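Local atomic coordinates of encapsidation protein (Bacillus phage phi29, PDB entry 5HD9), a protein that probably hydrolyses ATP to drive viral DNA into the preformed phage head, as the ATPase of the phi29 packaging motor. Residues Q45-V59 with F82-S96. Residues are numbered along the deposited sequence; the frame is centred on the assembly and turned at random.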
loop_
_atom_site.group_PDB
_atom_site.type_symbol
_atom_site.label_atom_id
_atom_site.label_comp_id
_atom_site.label_asym_id
_atom_site.label_seq_id
_atom_site.Cartn_x
_atom_site.Cartn_y
_atom_site.Cartn_z
ATOM N N GLN A 45 3.694 -5.720 11.497
ATOM C CA GLN A 45 3.462 -4.284 11.404
ATOM C C GLN A 45 3.346 -3.855 9.949
ATOM O O GLN A 45 3.632 -4.634 9.036
ATOM C CB GLN A 45 4.583 -3.528 12.112
ATOM C CG GLN A 45 4.598 -3.768 13.613
ATOM C CD GLN A 45 5.871 -3.288 14.273
ATOM O OE1 GLN A 45 6.975 -3.592 13.820
ATOM N NE2 GLN A 45 5.725 -2.532 15.354
ATOM N N PHE A 46 2.913 -2.619 9.728
ATOM C CA PHE A 46 2.678 -2.145 8.372
ATOM C C PHE A 46 3.043 -0.681 8.207
ATOM O O PHE A 46 3.067 0.079 9.178
ATOM C CB PHE A 46 1.214 -2.362 7.982
ATOM C CG PHE A 46 0.244 -1.497 8.746
ATOM C CD1 PHE A 46 -0.234 -1.892 9.982
ATOM C CD2 PHE A 46 -0.195 -0.293 8.218
ATOM C CE1 PHE A 46 -1.126 -1.098 10.686
ATOM C CE2 PHE A 46 -1.088 0.505 8.916
ATOM C CZ PHE A 46 -1.553 0.102 10.149
ATOM N N ILE A 47 3.336 -0.300 6.967
ATOM C CA ILE A 47 3.633 1.084 6.635
ATOM C C ILE A 47 2.678 1.579 5.557
ATOM O O ILE A 47 2.510 0.945 4.516
ATOM C CB ILE A 47 5.092 1.263 6.161
ATOM C CG1 ILE A 47 6.051 0.832 7.274
ATOM C CG2 ILE A 47 5.347 2.720 5.762
ATOM C CD1 ILE A 47 7.512 0.983 6.941
ATOM N N TYR A 48 2.050 2.714 5.838
ATOM C CA TYR A 48 1.180 3.394 4.892
ATOM C C TYR A 48 1.975 4.531 4.258
ATOM O O TYR A 48 2.381 5.474 4.941
ATOM C CB TYR A 48 -0.077 3.909 5.599
ATOM C CG TYR A 48 -1.083 4.612 4.714
ATOM C CD1 TYR A 48 -1.734 3.936 3.693
ATOM C CD2 TYR A 48 -1.407 5.946 4.926
ATOM C CE1 TYR A 48 -2.664 4.576 2.892
ATOM C CE2 TYR A 48 -2.333 6.592 4.135
ATOM C CZ TYR A 48 -2.960 5.904 3.122
ATOM O OH TYR A 48 -3.884 6.552 2.334
ATOM N N VAL A 49 2.219 4.420 2.959
ATOM C CA VAL A 49 3.027 5.397 2.244
ATOM C C VAL A 49 2.155 6.264 1.347
ATOM O O VAL A 49 1.272 5.771 0.643
ATOM C CB VAL A 49 4.113 4.712 1.388
ATOM C CG1 VAL A 49 4.955 5.744 0.638
ATOM C CG2 VAL A 49 5.001 3.839 2.263
ATOM N N ARG A 50 2.406 7.566 1.408
ATOM C CA ARG A 50 1.889 8.512 0.433
ATOM C C ARG A 50 3.084 9.307 -0.075
ATOM O O ARG A 50 4.096 9.405 0.613
ATOM C CB ARG A 50 0.826 9.422 1.051
ATOM C CG ARG A 50 -0.391 8.673 1.596
ATOM C CD ARG A 50 -1.182 7.995 0.485
ATOM N NE ARG A 50 -1.759 8.973 -0.436
ATOM C CZ ARG A 50 -2.987 9.478 -0.335
ATOM N NH1 ARG A 50 -3.802 9.099 0.643
ATOM N NH2 ARG A 50 -3.403 10.369 -1.222
ATOM N N ARG A 51 2.981 9.854 -1.280
ATOM C CA ARG A 51 4.124 10.511 -1.906
ATOM C C ARG A 51 4.536 11.776 -1.163
ATOM O O ARG A 51 5.710 11.951 -0.821
ATOM C CB ARG A 51 3.810 10.847 -3.362
ATOM C CG ARG A 51 4.913 11.614 -4.070
ATOM C CD ARG A 51 4.664 11.687 -5.565
ATOM N NE ARG A 51 4.814 10.374 -6.188
ATOM C CZ ARG A 51 3.814 9.546 -6.484
ATOM N NH1 ARG A 51 2.552 9.881 -6.243
ATOM N NH2 ARG A 51 4.083 8.371 -7.034
ATOM N N TYR A 52 3.566 12.652 -0.913
ATOM C CA TYR A 52 3.840 13.951 -0.310
ATOM C C TYR A 52 3.100 14.141 1.014
ATOM O O TYR A 52 2.066 13.523 1.261
ATOM C CB TYR A 52 3.467 15.068 -1.286
ATOM C CG TYR A 52 4.308 15.079 -2.544
ATOM C CD1 TYR A 52 5.692 15.164 -2.475
ATOM C CD2 TYR A 52 3.717 15.024 -3.799
ATOM C CE1 TYR A 52 6.466 15.179 -3.620
ATOM C CE2 TYR A 52 4.483 15.037 -4.950
ATOM C CZ TYR A 52 5.857 15.115 -4.854
ATOM O OH TYR A 52 6.625 15.129 -5.997
ATOM N N LYS A 53 3.646 15.014 1.853
ATOM C CA LYS A 53 3.109 15.276 3.187
ATOM C C LYS A 53 1.632 15.696 3.232
ATOM O O LYS A 53 0.896 15.241 4.106
ATOM C CB LYS A 53 3.951 16.354 3.874
ATOM C CG LYS A 53 5.360 15.902 4.199
ATOM C CD LYS A 53 6.112 16.957 4.987
ATOM C CE LYS A 53 7.105 16.319 5.942
ATOM N NZ LYS A 53 7.928 17.324 6.677
ATOM N N PRO A 54 1.193 16.583 2.319
ATOM C CA PRO A 54 -0.213 16.996 2.401
ATOM C C PRO A 54 -1.202 15.850 2.221
ATOM O O PRO A 54 -2.345 15.950 2.669
ATOM C CB PRO A 54 -0.345 18.009 1.257
ATOM C CG PRO A 54 0.775 17.679 0.337
ATOM C CD PRO A 54 1.892 17.297 1.239
ATOM N N GLU A 55 -0.763 14.775 1.579
ATOM C CA GLU A 55 -1.615 13.612 1.369
ATOM C C GLU A 55 -1.880 12.885 2.686
ATOM O O GLU A 55 -2.760 12.026 2.765
ATOM C CB GLU A 55 -0.975 12.668 0.352
ATOM C CG GLU A 55 -0.631 13.346 -0.964
ATOM C CD GLU A 55 -0.179 12.369 -2.026
ATOM O OE1 GLU A 55 -1.002 11.536 -2.461
ATOM O OE2 GLU A 55 1.000 12.436 -2.429
ATOM N N LEU A 56 -1.115 13.244 3.715
ATOM C CA LEU A 56 -1.273 12.677 5.050
ATOM C C LEU A 56 -1.782 13.723 6.045
ATOM O O LEU A 56 -1.691 13.533 7.256
ATOM C CB LEU A 56 0.059 12.096 5.536
ATOM C CG LEU A 56 0.523 10.828 4.815
ATOM C CD1 LEU A 56 2.000 10.580 5.062
ATOM C CD2 LEU A 56 -0.303 9.634 5.256
ATOM N N ALA A 57 -2.328 14.821 5.529
ATOM C CA ALA A 57 -2.804 15.912 6.375
ATOM C C ALA A 57 -3.910 15.461 7.328
ATOM O O ALA A 57 -4.041 15.994 8.431
ATOM C CB ALA A 57 -3.297 17.068 5.515
ATOM N N LYS A 58 -4.696 14.478 6.899
ATOM C CA LYS A 58 -5.840 13.999 7.672
ATOM C C LYS A 58 -5.635 12.556 8.129
ATOM O O LYS A 58 -6.595 11.810 8.322
ATOM C CB LYS A 58 -7.128 14.119 6.846
ATOM C CG LYS A 58 -7.542 15.558 6.567
ATOM C CD LYS A 58 -8.962 15.658 6.014
ATOM C CE LYS A 58 -9.022 15.363 4.521
ATOM N NZ LYS A 58 -10.352 15.710 3.938
ATOM N N VAL A 59 -4.378 12.170 8.313
ATOM C CA VAL A 59 -4.056 10.792 8.667
ATOM C C VAL A 59 -4.625 10.421 10.039
ATOM O O VAL A 59 -4.719 9.246 10.380
ATOM C CB VAL A 59 -2.526 10.549 8.654
ATOM C CG1 VAL A 59 -1.844 11.273 9.813
ATOM C CG2 VAL A 59 -2.217 9.057 8.687
ATOM N N PHE A 82 0.646 4.524 14.026
ATOM C CA PHE A 82 -0.578 3.772 14.254
ATOM C C PHE A 82 -0.416 2.831 15.438
ATOM O O PHE A 82 0.581 2.111 15.533
ATOM C CB PHE A 82 -0.949 2.977 13.001
ATOM C CG PHE A 82 -1.158 3.830 11.778
ATOM C CD1 PHE A 82 -2.057 4.885 11.793
ATOM C CD2 PHE A 82 -0.445 3.582 10.615
ATOM C CE1 PHE A 82 -2.248 5.669 10.668
ATOM C CE2 PHE A 82 -0.631 4.363 9.492
ATOM C CZ PHE A 82 -1.532 5.407 9.517
ATOM N N TYR A 83 -1.402 2.837 16.331
ATOM C CA TYR A 83 -1.384 1.983 17.513
ATOM C C TYR A 83 -2.628 1.108 17.572
ATOM O O TYR A 83 -3.736 1.567 17.291
ATOM C CB TYR A 83 -1.278 2.828 18.784
ATOM C CG TYR A 83 -0.079 3.739 18.784
ATOM C CD1 TYR A 83 -0.086 4.921 18.060
ATOM C CD2 TYR A 83 1.067 3.410 19.498
ATOM C CE1 TYR A 83 1.011 5.755 18.048
ATOM C CE2 TYR A 83 2.170 4.239 19.493
ATOM C CZ TYR A 83 2.138 5.410 18.765
ATOM O OH TYR A 83 3.236 6.239 18.755
ATOM N N ILE A 84 -2.431 -0.155 17.936
ATOM C CA ILE A 84 -3.530 -1.090 18.119
ATOM C C ILE A 84 -3.433 -1.700 19.511
ATOM O O ILE A 84 -2.448 -2.358 19.843
ATOM C CB ILE A 84 -3.525 -2.195 17.046
ATOM C CG1 ILE A 84 -3.664 -1.559 15.661
ATOM C CG2 ILE A 84 -4.644 -3.206 17.312
ATOM C CD1 ILE A 84 -3.719 -2.540 14.509
ATOM N N ASP A 85 -4.465 -1.467 20.318
ATOM C CA ASP A 85 -4.489 -1.908 21.711
ATOM C C ASP A 85 -3.253 -1.425 22.471
ATOM O O ASP A 85 -2.720 -2.131 23.327
ATOM C CB ASP A 85 -4.597 -3.432 21.789
ATOM C CG ASP A 85 -5.888 -3.958 21.183
ATOM O OD1 ASP A 85 -6.924 -3.269 21.292
ATOM O OD2 ASP A 85 -5.866 -5.058 20.593
ATOM N N GLY A 86 -2.798 -0.221 22.146
ATOM C CA GLY A 86 -1.714 0.406 22.881
ATOM C C GLY A 86 -0.328 0.030 22.396
ATOM O O GLY A 86 0.669 0.502 22.943
ATOM N N LYS A 87 -0.259 -0.809 21.366
ATOM C CA LYS A 87 1.020 -1.244 20.811
ATOM C C LYS A 87 1.272 -0.597 19.456
ATOM O O LYS A 87 0.353 -0.455 18.653
ATOM C CB LYS A 87 1.054 -2.766 20.669
ATOM C CG LYS A 87 0.689 -3.503 21.941
ATOM C CD LYS A 87 0.977 -4.991 21.828
ATOM C CE LYS A 87 -0.243 -5.843 22.160
ATOM N NZ LYS A 87 0.117 -7.010 23.011
ATOM N N LEU A 88 2.519 -0.216 19.205
ATOM C CA LEU A 88 2.898 0.335 17.908
ATOM C C LEU A 88 2.696 -0.720 16.826
ATOM O O LEU A 88 3.328 -1.774 16.861
ATOM C CB LEU A 88 4.349 0.813 17.924
ATOM C CG LEU A 88 4.863 1.478 16.642
ATOM C CD1 LEU A 88 3.980 2.651 16.233
ATOM C CD2 LEU A 88 6.299 1.936 16.827
ATOM N N ALA A 89 1.811 -0.430 15.873
ATOM C CA ALA A 89 1.432 -1.398 14.849
ATOM C C ALA A 89 1.833 -0.939 13.450
ATOM O O ALA A 89 2.052 -1.761 12.562
ATOM C CB ALA A 89 -0.069 -1.655 14.907
ATOM N N GLY A 90 1.929 0.370 13.246
ATOM C CA GLY A 90 2.280 0.875 11.932
ATOM C C GLY A 90 2.727 2.320 11.888
ATOM O O GLY A 90 2.691 3.030 12.895
ATOM N N TRP A 91 3.144 2.742 10.695
ATOM C CA TRP A 91 3.638 4.089 10.447
ATOM C C TRP A 91 3.037 4.657 9.170
ATOM O O TRP A 91 2.828 3.929 8.199
ATOM C CB TRP A 91 5.163 4.103 10.313
ATOM C CG TRP A 91 5.914 3.604 11.505
ATOM C CD1 TRP A 91 6.501 4.358 12.480
ATOM C CD2 TRP A 91 6.174 2.239 11.844
ATOM N NE1 TRP A 91 7.110 3.547 13.406
ATOM C CE2 TRP A 91 6.922 2.237 13.037
ATOM C CE3 TRP A 91 5.847 1.014 11.252
ATOM C CZ2 TRP A 91 7.345 1.066 13.652
ATOM C CZ3 TRP A 91 6.268 -0.151 11.864
ATOM C CH2 TRP A 91 7.009 -0.116 13.052
ATOM N N ALA A 92 2.774 5.960 9.177
ATOM C CA ALA A 92 2.458 6.692 7.956
ATOM C C ALA A 92 3.702 7.464 7.533
ATOM O O ALA A 92 4.234 8.254 8.312
ATOM C CB ALA A 92 1.284 7.632 8.172
ATOM N N ILE A 93 4.168 7.230 6.309
ATOM C CA ILE A 93 5.416 7.826 5.837
ATOM C C ILE A 93 5.222 8.587 4.530
ATOM O O ILE A 93 4.750 8.016 3.548
ATOM C CB ILE A 93 6.504 6.743 5.644
ATOM C CG1 ILE A 93 6.909 6.187 7.011
ATOM C CG2 ILE A 93 7.719 7.315 4.902
ATOM C CD1 ILE A 93 8.027 5.170 6.986
ATOM N N PRO A 94 5.594 9.881 4.509
ATOM C CA PRO A 94 5.652 10.567 3.219
ATOM C C PRO A 94 6.927 10.164 2.494
ATOM O O PRO A 94 8.011 10.362 3.042
ATOM C CB PRO A 94 5.666 12.056 3.595
ATOM C CG PRO A 94 5.551 12.111 5.114
ATOM C CD PRO A 94 5.992 10.777 5.608
ATOM N N LEU A 95 6.807 9.596 1.299
ATOM C CA LEU A 95 7.974 9.102 0.576
ATOM C C LEU A 95 8.982 10.222 0.323
ATOM O O LEU A 95 10.182 9.975 0.213
ATOM C CB LEU A 95 7.547 8.459 -0.747
ATOM C CG LEU A 95 8.609 7.669 -1.521
ATOM C CD1 LEU A 95 9.251 6.586 -0.665
ATOM C CD2 LEU A 95 7.985 7.053 -2.762
ATOM N N SER A 96 8.490 11.455 0.253
ATOM C CA SER A 96 9.342 12.616 0.012
ATOM C C SER A 96 10.392 12.828 1.109
ATOM O O SER A 96 11.449 13.400 0.850
ATOM C CB SER A 96 8.486 13.878 -0.124
ATOM O OG SER A 96 7.729 14.116 1.051
HETATM O O HOH W 1 6.206 16.829 0.785
#
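Phe46 holds its CG between its own backbone N and carbonyl carbon (chi1 68°), which swings the ring over Gly90 of the neighbouring strand; Gly90 CA sits 4.2 Å from the centroid of the Phe46 ring, almost on its normal, a CH-pi contact. The same ring runs nearly parallel to that of Phe82 but is slid aside, with Phe46 CE2 3.6 Å from Phe82 CD2, so the two touch with little overlap. Gly90 and Ala89 form a classic beta bulge against Phe82, and both of their backbone N atoms bond to Phe82 O. Farther along this face, Val59 CG2 rests on both Phe82 CZ and Ala92 CB, 3.8 Å from each.

Trp91 and Ile47 lie on the opposite face, Ile47 with CG1 against Trp91 CE3 and CG2 3.8 Å from Ile93 CD1. From the start of strand 45-50, Gln45 turns CG beside its backbone N (chi1 -66°) and then extends, bringing OE1 to the indole edge at Trp91 CH2, the amide plane turned 71° from the ring. Gln45 NE2 gives a nearly straight 2.9 Å bond to Leu88 O from above that carbonyl's plane, while Gln45 OE1 is taken by Asn108 N.

Between these faces, strands 45-50 and 87-94 run parallel. Their ladder goes from Phe46 N to Ala89 O, Trp91 N to Phe46 O, Tyr48 N to Trp91 O and Ile93 N to Tyr48 O, and ends with Leu95 N to Arg50 O and Ser96 N to Arg51 O. Beyond Arg50, Glu55 folds back: Glu55 OE1 forms a salt bridge with Arg50 NH2, and OE2 accepts Tyr52 N. Arg50 NH1 bonds to Tyr48 OH.

Strand 109-115 flanks 45-50 on its other side, so this pairing joins the antiparallel edge of the sheet to the parallel core of an ASCE-type P-loop fold. The ladder satisfies buried backbone polar atoms, while Glu55 and Glu116, both salt-bridged to Arg50, balance its charge and probably hold its guanidinium in place.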